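Local coordinates for malonyl CoA-acyl carrier protein transacylase (Synechocystis sp. PCC 6803 substr. Kazusa, PDB 4RR5) that catalyses transfer of the malonyl group from malonyl-CoA to holo-acyl carrier protein, supplying malonyl-ACP for fatty acid biosynthesis, at residues A[129-135]-A[173-177]; A[144-148]-A[159-163]; A[152-156]-A[271-275]. All coordinates share one frame. Residue numbers count along the deposited sequence, not the author numbering.

Interaction 1 (A[129-135]-A[173-177])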
ATOM      1  N   MET A 129       2.549   6.276 -17.466  1.00 47.82           N
ATOM      2  CA  MET A 129       3.459   7.315 -17.029  1.00 49.43           C
ATOM      3  C   MET A 129       3.531   8.360 -18.124  1.00 51.33           C
ATOM      4  O   MET A 129       3.737   8.027 -19.289  1.00 56.40           O
ATOM      5  CB  MET A 129       4.850   6.752 -16.698  1.00 56.41           C
ATOM      6  CG  MET A 129       5.919   7.852 -16.602  1.00 69.29           C
ATOM      7  SD  MET A 129       7.517   7.453 -15.842  1.00 98.12           S
ATOM      8  CE  MET A 129       8.224   9.104 -15.708  1.00 67.21           C
ATOM      9  N   LYS A 130       3.326   9.613 -17.733  1.00 47.61           N
ATOM     10  CA  LYS A 130       3.383  10.749 -18.641  1.00 56.44           C
ATOM     11  C   LYS A 130       2.320  10.647 -19.741  1.00 55.10           C
ATOM     12  O   LYS A 130       2.628  10.343 -20.895  1.00 59.06           O
ATOM     13  CB  LYS A 130       4.784  10.869 -19.256  1.00 58.18           C
ATOM     14  CG  LYS A 130       5.500  12.168 -18.923  1.00 56.10           C
ATOM     15  CD  LYS A 130       6.189  12.089 -17.578  1.00 60.93           C
ATOM     16  CE  LYS A 130       6.715  13.448 -17.154  1.00 62.17           C
ATOM     17  NZ  LYS A 130       5.606  14.389 -16.832  1.00 63.37           N
ATOM     18  N   PHE A 131       1.071  10.920 -19.377  1.00 53.97           N
ATOM     19  CA  PHE A 131      -0.052  10.733 -20.292  1.00 52.09           C
ATOM     20  C   PHE A 131      -0.820  12.011 -20.563  1.00 46.48           C
ATOM     21  O   PHE A 131      -0.721  12.987 -19.830  1.00 44.17           O
ATOM     22  CB  PHE A 131      -1.019   9.666 -19.748  1.00 48.56           C
ATOM     23  CG  PHE A 131      -1.506   9.945 -18.367  1.00 45.95           C
ATOM     24  CD1 PHE A 131      -0.805   9.479 -17.269  1.00 43.52           C
ATOM     25  CD2 PHE A 131      -2.658  10.690 -18.163  1.00 49.65           C
ATOM     26  CE1 PHE A 131      -1.243   9.750 -15.992  1.00 46.91           C
ATOM     27  CE2 PHE A 131      -3.106  10.964 -16.888  1.00 48.32           C
ATOM     28  CZ  PHE A 131      -2.400  10.496 -15.800  1.00 46.82           C
ATOM     29  N   ASP A 132      -1.600  11.988 -21.631  1.00 51.65           N
ATOM     30  CA  ASP A 132      -2.514  13.075 -21.906  1.00 53.02           C
ATOM     31  C   ASP A 132      -3.700  12.957 -20.965  1.00 48.88           C
ATOM     32  O   ASP A 132      -4.561  12.098 -21.165  1.00 42.99           O
ATOM     33  CB  ASP A 132      -2.970  13.039 -23.363  1.00 56.28           C
ATOM     34  CG  ASP A 132      -3.432  14.387 -23.856  1.00 54.55           C
ATOM     35  OD1 ASP A 132      -2.573  15.278 -24.001  1.00 52.31           O
ATOM     36  OD2 ASP A 132      -4.645  14.556 -24.094  1.00 58.05           O
ATOM     37  N   GLN A 133      -3.730  13.810 -19.938  1.00 47.06           N
ATOM     38  CA  GLN A 133      -4.802  13.775 -18.943  1.00 55.09           C
ATOM     39  C   GLN A 133      -6.176  13.938 -19.606  1.00 56.00           C
ATOM     40  O   GLN A 133      -7.164  13.335 -19.180  1.00 52.65           O
ATOM     41  CB  GLN A 133      -4.587  14.853 -17.884  1.00 50.23           C
ATOM     42  CG  GLN A 133      -3.161  14.920 -17.359  1.00 53.62           C
ATOM     43  CD  GLN A 133      -3.014  15.850 -16.154  1.00 65.12           C
ATOM     44  OE1 GLN A 133      -3.979  16.110 -15.431  1.00 71.02           O
ATOM     45  NE2 GLN A 133      -1.800  16.355 -15.937  1.00 62.93           N
ATOM     46  N   THR A 134      -6.216  14.737 -20.668  1.00 56.00           N
ATOM     47  CA  THR A 134      -7.418  14.922 -21.475  1.00 51.23           C
ATOM     48  C   THR A 134      -7.827  13.641 -22.208  1.00 55.01           C
ATOM     49  O   THR A 134      -8.974  13.203 -22.114  1.00 57.85           O
ATOM     50  CB  THR A 134      -7.208  16.049 -22.497  1.00 53.91           C
ATOM     51  OG1 THR A 134      -6.752  17.226 -21.814  1.00 57.07           O
ATOM     52  CG2 THR A 134      -8.499  16.353 -23.235  1.00 50.77           C
ATOM     53  N   GLN A 135      -6.889  13.041 -22.934  1.00 55.17           N
ATOM     54  CA  GLN A 135      -7.152  11.792 -23.644  1.00 57.19           C
ATOM     55  C   GLN A 135      -7.441  10.633 -22.704  1.00 58.15           C
ATOM     56  O   GLN A 135      -8.047   9.642 -23.103  1.00 62.73           O
ATOM     57  CB  GLN A 135      -5.975  11.422 -24.540  1.00 54.27           C
ATOM     58  CG  GLN A 135      -5.862  12.278 -25.765  1.00 58.00           C
ATOM     59  CD  GLN A 135      -4.562  12.059 -26.487  1.00 67.23           C
ATOM     60  OE1 GLN A 135      -3.945  11.002 -26.360  1.00 67.48           O
ATOM     61  NE2 GLN A 135      -4.127  13.064 -27.244  1.00 66.02           N
ATOM     62  N   VAL A 173      -4.438   6.174 -25.850  1.00 65.33           N
ATOM     63  CA  VAL A 173      -4.173   7.328 -24.989  1.00 62.17           C
ATOM     64  C   VAL A 173      -2.695   7.682 -25.140  1.00 61.48           C
ATOM     65  O   VAL A 173      -1.823   6.828 -24.951  1.00 56.09           O
ATOM     66  CB  VAL A 173      -4.511   7.068 -23.506  1.00 59.97           C
ATOM     67  CG1 VAL A 173      -3.868   8.118 -22.620  1.00 56.04           C
ATOM     68  CG2 VAL A 173      -6.010   7.072 -23.291  1.00 60.31           C
ATOM     69  N   LYS A 174      -2.413   8.935 -25.487  1.00 65.63           N
ATOM     70  CA  LYS A 174      -1.032   9.356 -25.640  1.00 61.01           C
ATOM     71  C   LYS A 174      -0.338   9.313 -24.290  1.00 65.75           C
ATOM     72  O   LYS A 174      -0.794   9.937 -23.313  1.00 58.07           O
ATOM     73  CB  LYS A 174      -0.925  10.757 -26.256  1.00 65.85           C
ATOM     74  CG  LYS A 174       0.474  11.102 -26.778  1.00 67.06           C
ATOM     75  CD  LYS A 174       1.262  11.979 -25.809  1.00 66.27           C
ATOM     76  CE  LYS A 174       2.706  12.136 -26.265  1.00 66.80           C
ATOM     77  NZ  LYS A 174       3.564  11.033 -25.737  1.00 69.59           N
ATOM     78  N   ALA A 175       0.761   8.554 -24.287  1.00 67.25           N
ATOM     79  CA  ALA A 175       1.627   8.273 -23.145  1.00 63.76           C
ATOM     80  C   ALA A 175       2.502   7.095 -23.488  1.00 70.56           C
ATOM     81  O   ALA A 175       2.021   6.110 -24.050  1.00 71.24           O
ATOM     82  CB  ALA A 175       0.839   7.933 -21.907  1.00 60.72           C
ATOM     83  N   ARG A 176       3.770   7.161 -23.126  1.00 61.26           N
ATOM     84  CA  ARG A 176       4.452   5.920 -22.833  1.00 69.56           C
ATOM     85  C   ARG A 176       5.624   6.268 -21.934  1.00 73.02           C
ATOM     86  O   ARG A 176       6.133   7.405 -21.954  1.00 62.08           O
ATOM     87  CB  ARG A 176       4.825   5.110 -24.119  1.00 73.44           C
ATOM     88  CG  ARG A 176       5.634   5.747 -25.238  1.00 74.27           C
ATOM     89  CD  ARG A 176       5.486   4.871 -26.518  1.00 74.40           C
ATOM     90  NE  ARG A 176       4.096   4.439 -26.715  1.00 65.23           N
ATOM     91  CZ  ARG A 176       3.104   5.258 -27.067  1.00 62.94           C
ATOM     92  NH1 ARG A 176       3.354   6.547 -27.285  1.00 67.17           N
ATOM     93  NH2 ARG A 176       1.862   4.796 -27.196  1.00 56.15           N
ATOM     94  N   ARG A 177       5.992   5.287 -21.106  1.00 75.74           N
ATOM     95  CA  ARG A 177       5.427   3.929 -21.244  1.00 72.36           C
ATOM     96  C   ARG A 177       4.087   3.667 -20.542  1.00 65.80           C
ATOM     97  O   ARG A 177       3.636   4.430 -19.686  1.00 62.08           O
ATOM     98  CB  ARG A 177       6.442   2.884 -20.801  1.00 73.10           C
ATOM     99  CG  ARG A 177       6.997   2.089 -21.973  1.00 73.73           C
ATOM    100  CD  ARG A 177       5.923   1.223 -22.600  1.00 74.40           C
ATOM    101  NE  ARG A 177       6.344   0.611 -23.859  1.00 73.59           N
ATOM    102  CZ  ARG A 177       7.083  -0.491 -23.940  1.00 66.34           C
ATOM    103  NH1 ARG A 177       7.509  -1.092 -22.831  1.00 67.16           N
ATOM    104  NH2 ARG A 177       7.406  -0.985 -25.129  1.00 51.28           N
TER

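Interaction 2 (A[144-148]-A[159-163])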
ATOM      1  N   THR A 144     -17.324   1.259 -18.999  1.00 54.51           N
ATOM      2  CA  THR A 144     -17.870   0.307 -18.046  1.00 52.43           C
ATOM      3  C   THR A 144     -16.853  -0.768 -17.692  1.00 48.01           C
ATOM      4  O   THR A 144     -17.007  -1.468 -16.697  1.00 48.14           O
ATOM      5  CB  THR A 144     -19.150  -0.375 -18.603  1.00 51.21           C
ATOM      6  OG1 THR A 144     -18.867  -0.971 -19.878  1.00 44.39           O
ATOM      7  CG2 THR A 144     -20.283   0.643 -18.770  1.00 42.24           C
ATOM      8  N   GLU A 145     -15.812  -0.906 -18.503  1.00 48.14           N
ATOM      9  CA  GLU A 145     -14.894  -2.023 -18.299  1.00 54.08           C
ATOM     10  C   GLU A 145     -13.539  -1.575 -17.748  1.00 49.90           C
ATOM     11  O   GLU A 145     -12.738  -2.420 -17.347  1.00 49.58           O
ATOM     12  CB  GLU A 145     -14.677  -2.823 -19.602  1.00 54.60           C
ATOM     13  CG  GLU A 145     -15.922  -3.153 -20.463  1.00 51.93           C
ATOM     14  CD  GLU A 145     -17.151  -3.634 -19.682  1.00 62.71           C
ATOM     15  OE1 GLU A 145     -17.033  -4.571 -18.847  1.00 61.62           O
ATOM     16  OE2 GLU A 145     -18.251  -3.082 -19.935  1.00 58.45           O
ATOM     17  N   VAL A 146     -13.282  -0.263 -17.727  1.00 45.67           N
ATOM     18  CA  VAL A 146     -12.014   0.273 -17.205  1.00 40.56           C
ATOM     19  C   VAL A 146     -12.195   1.496 -16.290  1.00 39.86           C
ATOM     20  O   VAL A 146     -12.894   2.446 -16.628  1.00 38.84           O
ATOM     21  CB  VAL A 146     -11.042   0.656 -18.350  1.00 44.35           C
ATOM     22  CG1 VAL A 146      -9.753   1.239 -17.792  1.00 43.36           C
ATOM     23  CG2 VAL A 146     -10.721  -0.543 -19.186  1.00 46.02           C
ATOM     24  N   VAL A 147     -11.553   1.456 -15.123  1.00 40.84           N
ATOM     25  CA  VAL A 147     -11.643   2.535 -14.146  1.00 33.96           C
ATOM     26  C   VAL A 147     -10.246   2.961 -13.661  1.00 32.80           C
ATOM     27  O   VAL A 147      -9.254   2.267 -13.898  1.00 30.46           O
ATOM     28  CB  VAL A 147     -12.510   2.115 -12.938  1.00 31.82           C
ATOM     29  CG1 VAL A 147     -11.703   1.271 -11.961  1.00 24.95           C
ATOM     30  CG2 VAL A 147     -13.111   3.341 -12.244  1.00 30.49           C
ATOM     31  N   LEU A 148     -10.169   4.112 -13.001  1.00 30.20           N
ATOM     32  CA  LEU A 148      -8.918   4.567 -12.425  1.00 27.81           C
ATOM     33  C   LEU A 148      -8.771   3.983 -11.018  1.00 29.89           C
ATOM     34  O   LEU A 148      -9.646   4.154 -10.168  1.00 32.04           O
ATOM     35  CB  LEU A 148      -8.853   6.090 -12.406  1.00 24.41           C
ATOM     36  CG  LEU A 148      -7.443   6.668 -12.252  1.00 33.83           C
ATOM     37  CD1 LEU A 148      -7.216   7.833 -13.177  1.00 33.81           C
ATOM     38  CD2 LEU A 148      -7.227   7.102 -10.819  1.00 35.31           C
ATOM     39  N   ILE A 159      -4.716   2.226 -14.202  1.00 29.84           N
ATOM     40  CA  ILE A 159      -6.091   1.896 -14.546  1.00 31.99           C
ATOM     41  C   ILE A 159      -6.344   0.415 -14.290  1.00 31.09           C
ATOM     42  O   ILE A 159      -5.405  -0.370 -14.205  1.00 28.57           O
ATOM     43  CB  ILE A 159      -6.425   2.243 -16.007  1.00 33.50           C
ATOM     44  CG1 ILE A 159      -5.454   1.569 -16.970  1.00 32.83           C
ATOM     45  CG2 ILE A 159      -6.406   3.744 -16.215  1.00 30.84           C
ATOM     46  CD1 ILE A 159      -5.787   1.862 -18.402  1.00 44.89           C
ATOM     47  N   SER A 160      -7.614   0.048 -14.150  1.00 28.06           N
ATOM     48  CA  SER A 160      -7.983  -1.302 -13.746  1.00 34.44           C
ATOM     49  C   SER A 160      -9.230  -1.756 -14.488  1.00 41.55           C
ATOM     50  O   SER A 160     -10.110  -0.948 -14.777  1.00 39.14           O
ATOM     51  CB  SER A 160      -8.221  -1.364 -12.230  1.00 33.54           C
ATOM     52  OG  SER A 160      -8.517  -2.679 -11.782  1.00 26.58           O
ATOM     53  N   GLY A 161      -9.315  -3.046 -14.797  1.00 43.88           N
ATOM     54  CA  GLY A 161     -10.512  -3.561 -15.430  1.00 44.70           C
ATOM     55  C   GLY A 161     -10.306  -4.797 -16.278  1.00 45.64           C
ATOM     56  O   GLY A 161      -9.382  -5.588 -16.041  1.00 43.48           O
ATOM     57  N   THR A 162     -11.184  -4.966 -17.263  1.00 44.88           N
ATOM     58  CA  THR A 162     -11.130  -6.125 -18.149  1.00 54.48           C
ATOM     59  C   THR A 162      -9.836  -6.092 -18.953  1.00 50.88           C
ATOM     60  O   THR A 162      -9.286  -5.014 -19.207  1.00 42.69           O
ATOM     61  CB  THR A 162     -12.352  -6.177 -19.103  1.00 47.71           C
ATOM     62  OG1 THR A 162     -12.331  -5.049 -19.991  1.00 44.89           O
ATOM     63  CG2 THR A 162     -13.647  -6.170 -18.304  1.00 45.62           C
ATOM     64  N   VAL A 163      -9.340  -7.270 -19.331  1.00 52.96           N
ATOM     65  CA  VAL A 163      -8.123  -7.358 -20.143  1.00 54.93           C
ATOM     66  C   VAL A 163      -8.278  -6.584 -21.446  1.00 55.61           C
ATOM     67  O   VAL A 163      -7.454  -5.716 -21.772  1.00 52.48           O
ATOM     68  CB  VAL A 163      -7.749  -8.814 -20.477  1.00 57.70           C
ATOM     69  CG1 VAL A 163      -6.576  -8.845 -21.461  1.00 52.97           C
ATOM     70  CG2 VAL A 163      -7.414  -9.594 -19.202  1.00 51.05           C
TER

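Interaction 3 (A[152-156]-A[271-275])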
ATOM      1  N   ASN A 152      -1.582   8.325  -8.541  1.00 27.66           N
ATOM      2  CA  ASN A 152      -0.315   8.313  -7.820  1.00 27.79           C
ATOM      3  C   ASN A 152       0.493   9.618  -7.864  1.00 29.20           C
ATOM      4  O   ASN A 152       0.934  10.115  -6.828  1.00 33.43           O
ATOM      5  CB  ASN A 152       0.534   7.159  -8.348  1.00 29.40           C
ATOM      6  CG  ASN A 152      -0.004   5.808  -7.927  1.00 25.29           C
ATOM      7  OD1 ASN A 152      -0.573   5.670  -6.841  1.00 21.51           O
ATOM      8  ND2 ASN A 152       0.170   4.797  -8.789  1.00 27.55           N
ATOM      9  N   SER A 153       0.705  10.156  -9.057  1.00 36.76           N
ATOM     10  CA  SER A 153       1.369  11.449  -9.228  1.00 38.03           C
ATOM     11  C   SER A 153       0.804  12.071 -10.490  1.00 38.68           C
ATOM     12  O   SER A 153       0.236  11.357 -11.316  1.00 38.59           O
ATOM     13  CB  SER A 153       2.901  11.299  -9.322  1.00 37.12           C
ATOM     14  OG  SER A 153       3.315  10.714 -10.548  1.00 34.18           O
ATOM     15  N   PRO A 154       0.932  13.400 -10.641  1.00 44.66           N
ATOM     16  CA  PRO A 154       0.490  14.056 -11.879  1.00 45.66           C
ATOM     17  C   PRO A 154       0.952  13.336 -13.154  1.00 46.38           C
ATOM     18  O   PRO A 154       0.257  13.338 -14.174  1.00 54.98           O
ATOM     19  CB  PRO A 154       1.118  15.441 -11.762  1.00 43.71           C
ATOM     20  CG  PRO A 154       1.071  15.717 -10.282  1.00 44.48           C
ATOM     21  CD  PRO A 154       1.285  14.384  -9.601  1.00 42.83           C
ATOM     22  N   GLU A 155       2.105  12.690 -13.079  1.00 45.20           N
ATOM     23  CA  GLU A 155       2.661  11.992 -14.223  1.00 48.92           C
ATOM     24  C   GLU A 155       2.164  10.554 -14.325  1.00 46.62           C
ATOM     25  O   GLU A 155       2.346   9.899 -15.357  1.00 48.29           O
ATOM     26  CB  GLU A 155       4.191  11.989 -14.147  1.00 53.39           C
ATOM     27  CG  GLU A 155       4.809  13.291 -13.670  1.00 57.55           C
ATOM     28  CD  GLU A 155       6.311  13.300 -13.856  1.00 65.51           C
ATOM     29  OE1 GLU A 155       6.871  12.223 -14.163  1.00 67.20           O
ATOM     30  OE2 GLU A 155       6.935  14.375 -13.704  1.00 63.96           O
ATOM     31  N   GLN A 156       1.549  10.049 -13.260  1.00 48.20           N
ATOM     32  CA  GLN A 156       1.285   8.616 -13.194  1.00 42.41           C
ATOM     33  C   GLN A 156      -0.038   8.193 -12.556  1.00 41.66           C
ATOM     34  O   GLN A 156      -0.396   8.633 -11.451  1.00 34.75           O
ATOM     35  CB  GLN A 156       2.408   7.912 -12.443  1.00 35.30           C
ATOM     36  CG  GLN A 156       2.167   6.428 -12.394  1.00 39.03           C
ATOM     37  CD  GLN A 156       3.135   5.717 -11.502  1.00 49.13           C
ATOM     38  OE1 GLN A 156       4.287   6.147 -11.350  1.00 49.00           O
ATOM     39  NE2 GLN A 156       2.680   4.621 -10.893  1.00 37.29           N
ATOM     40  N   LEU A 271       7.373   8.972  -6.120  1.00 32.74           N
ATOM     41  CA  LEU A 271       6.127   9.680  -6.387  1.00 29.21           C
ATOM     42  C   LEU A 271       6.158  11.065  -5.753  1.00 35.38           C
ATOM     43  O   LEU A 271       5.827  12.056  -6.398  1.00 35.33           O
ATOM     44  CB  LEU A 271       4.922   8.885  -5.872  1.00 27.91           C
ATOM     45  CG  LEU A 271       4.599   7.620  -6.667  1.00 28.01           C
ATOM     46  CD1 LEU A 271       3.500   6.828  -6.015  1.00 22.77           C
ATOM     47  CD2 LEU A 271       4.210   7.993  -8.074  1.00 32.47           C
ATOM     48  N   CYS A 272       6.572  11.134  -4.492  1.00 35.23           N
ATOM     49  CA  CYS A 272       6.586  12.407  -3.780  1.00 38.01           C
ATOM     50  C   CYS A 272       7.496  13.462  -4.418  1.00 41.94           C
ATOM     51  O   CYS A 272       7.242  14.668  -4.298  1.00 44.09           O
ATOM     52  CB  CYS A 272       7.008  12.209  -2.332  1.00 33.27           C
ATOM     53  SG  CYS A 272       6.458  13.574  -1.290  1.00 29.97           S
ATOM     54  N   LYS A 273       8.550  13.003  -5.084  1.00 38.80           N
ATOM     55  CA  LYS A 273       9.474  13.898  -5.764  1.00 43.50           C
ATOM     56  C   LYS A 273       8.704  14.809  -6.702  1.00 47.13           C
ATOM     57  O   LYS A 273       8.739  16.034  -6.577  1.00 46.99           O
ATOM     58  CB  LYS A 273      10.527  13.108  -6.541  1.00 38.45           C
ATOM     59  CG  LYS A 273      11.678  12.600  -5.688  1.00 37.75           C
ATOM     60  CD  LYS A 273      12.785  12.029  -6.563  1.00 38.86           C
ATOM     61  CE  LYS A 273      13.903  11.428  -5.712  1.00 33.73           C
ATOM     62  NZ  LYS A 273      15.065  11.052  -6.550  1.00 38.53           N
ATOM     63  N   ARG A 274       7.970  14.184  -7.613  1.00 49.85           N
ATOM     64  CA  ARG A 274       7.242  14.893  -8.652  1.00 45.10           C
ATOM     65  C   ARG A 274       5.834  15.302  -8.228  1.00 47.22           C
ATOM     66  O   ARG A 274       4.960  15.448  -9.085  1.00 54.93           O
ATOM     67  CB  ARG A 274       7.179  14.022  -9.905  1.00 45.34           C
ATOM     68  CG  ARG A 274       8.552  13.539 -10.352  1.00 49.26           C
ATOM     69  CD  ARG A 274       8.488  12.439 -11.403  1.00 47.89           C
ATOM     70  NE  ARG A 274       9.837  12.064 -11.807  1.00 54.84           N
ATOM     71  CZ  ARG A 274      10.466  12.553 -12.872  1.00 59.16           C
ATOM     72  NH1 ARG A 274       9.852  13.426 -13.666  1.00 59.01           N
ATOM     73  NH2 ARG A 274      11.707  12.161 -13.150  1.00 50.99           N
ATOM     74  N   THR A 275       5.608  15.490  -6.924  1.00 44.07           N
ATOM     75  CA  THR A 275       4.298  15.938  -6.435  1.00 41.72           C
ATOM     76  C   THR A 275       4.405  17.013  -5.362  1.00 44.15           C
ATOM     77  O   THR A 275       3.739  18.046  -5.443  1.00 42.52           O
ATOM     78  CB  THR A 275       3.466  14.774  -5.867  1.00 37.58           C
ATOM     79  OG1 THR A 275       3.098  13.888  -6.930  1.00 37.93           O
ATOM     80  CG2 THR A 275       2.198  15.298  -5.176  1.00 37.23           C
TER

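Interaction 1 (A[129-135]-A[173-177])
In the ferredoxin-like (beta-alpha-beta-beta-alpha-beta) small subdomain of this FabD-family enzyme, the start of helix 133-140 meets the chain that leads from helix 163-171 to edge strand 178-180. Lys174, Gln135 and Val173 bury the most surface. Gln135 lies in the first turn of its helix, and its CA-CB bond points toward the connecting chain. Its side chain bridges the gap: OE1 of Gln135 accepts from the backbone N of Lys174 at 2.7 Å and lies 3.0 Å from the Lys174 CB. Lys174 is therefore held mainly through its backbone and the base of its side chain, while its amine end leads away. The Lys174 carbonyl is used as well: Asp132 N donates to Lys174 O at 2.8 Å, and the CA of Phe131 makes a CH...O contact with the same oxygen at 3.2 Å. Asp132 is the N-cap of the helix, its OD2 accepting from Gln135 N at 2.9 Å, so one residue ties the helix start to the connection and caps it too. Val173 supplies the apolar side, its CG1 4.3 Å from Phe131 CB and its side chain touching Ala139 farther along helix 133-140; its CG2 also makes a close van der Waals approach, 3.3 Å, to the backbone Gln135 O. Ala175 adds its CB, 3.3 Å from Phe131 CB. The contact lies at the surface, away from Ser88 and His188, the active-site residues by similarity. At its far end, where strand 124-129 finishes and a cis peptide precedes Arg177, Met129 N donates to Arg177 O at 3.1 Å and 167°.

Interaction 2 (A[144-148]-A[159-163])
This is the open end of an antiparallel beta hairpin, strands 146-153 and 156-161, within the mixed sheet of the small subdomain. Val147 and Ser160 form a hydrogen-bonded pair, with Val147 N to Ser160 O and Ser160 N to Val147 O both at 2.8 Å. Non-hydrogen-bonded pairs, Val146 with Gly161 and Leu148 with Ile159, flank it. Past the strand ends Thr162 N donates to Glu145 O at 3.0 Å, and Thr162 OG1 N-caps helix 163-171 through Gly165 N. Gly161 is needed here: a CB would lie 1.9 Å from Glu145 O. Val146 CG1 packs 3.9 Å from Ile159 CB, and both side chains rest on Val166 and Ile169 of helix 163-171. Val147 and Ser160 share the face opposite Leu148 and Ile159, where Ser160 OG bonds to Phe187 O, its side chain about 6 Å from that of His188, catalytic by similarity. A hairpin backed by the following helix is the central beta-beta-alpha unit of the ferredoxin-like fold.

Interaction 3 (A[152-156]-A[271-275])
A classic beta bulge shapes one side of this contact: Asn152 and Ser153 both face Gln156, and their backbone N atoms share Gln156 O, at 3.2 Å from Asn152 and 3.0 Å from Ser153. The type I turn from Ser153 to Gln156, closed by Gln156 N to Ser153 O at 2.7 Å, then presents the hairpin tip to the C-terminal end of helix 267-273. Leu271 is the main apolar element; its CD2 sits 3.8 Å from both Asn152 CB and Ser153 CB. Beyond the helix end, Thr275 fits against the turn, its OG1 3.3 Å from Pro154 CD and 3.5 Å from Ser153 CB. Toward the surface, Glu155 reaches the edge of the Arg274 guanidinium in a salt bridge, OE2 to NH1 at 3.1 Å, with OE1 a weaker acceptor from the same NH1 at 3.3 Å. At the inner end Asn152 OD1 bonds to His87 NE2, beside Ser88, the nucleophile by similarity, whose side chain is about 8 Å from that of Asn152. Helix 244-254 lies alongside both segments, Trp244 touching Asn152, Arg245 touching Pro154 and Met248 touching Cys272 and Thr275, while Cys272 and Lys273 pack on Leu281 of strand 280-284.

Interactions 2 and 3 engage opposite ends of hairpin 146-161, and interaction 2 is nested in the chain between the segments of interaction 1. Interaction 1 is the most exposed and relies on backbone bonds and one glutamine-to-backbone bond beside a capped helix start. Interaction 2, partly buried, is regular sheet pairing with valine and isoleucine packed against a helix. Interaction 3, also partly buried, joins the small subdomain to helix 267-273 by leucine packing and a salt bridge near the surface. Interactions 1 and 3 touch: Phe131 CE1 packs 3.6 Å from Glu155 O, and Lys130 NZ forms a long, weak ion pair with the Glu155 carboxylate that also binds Arg274.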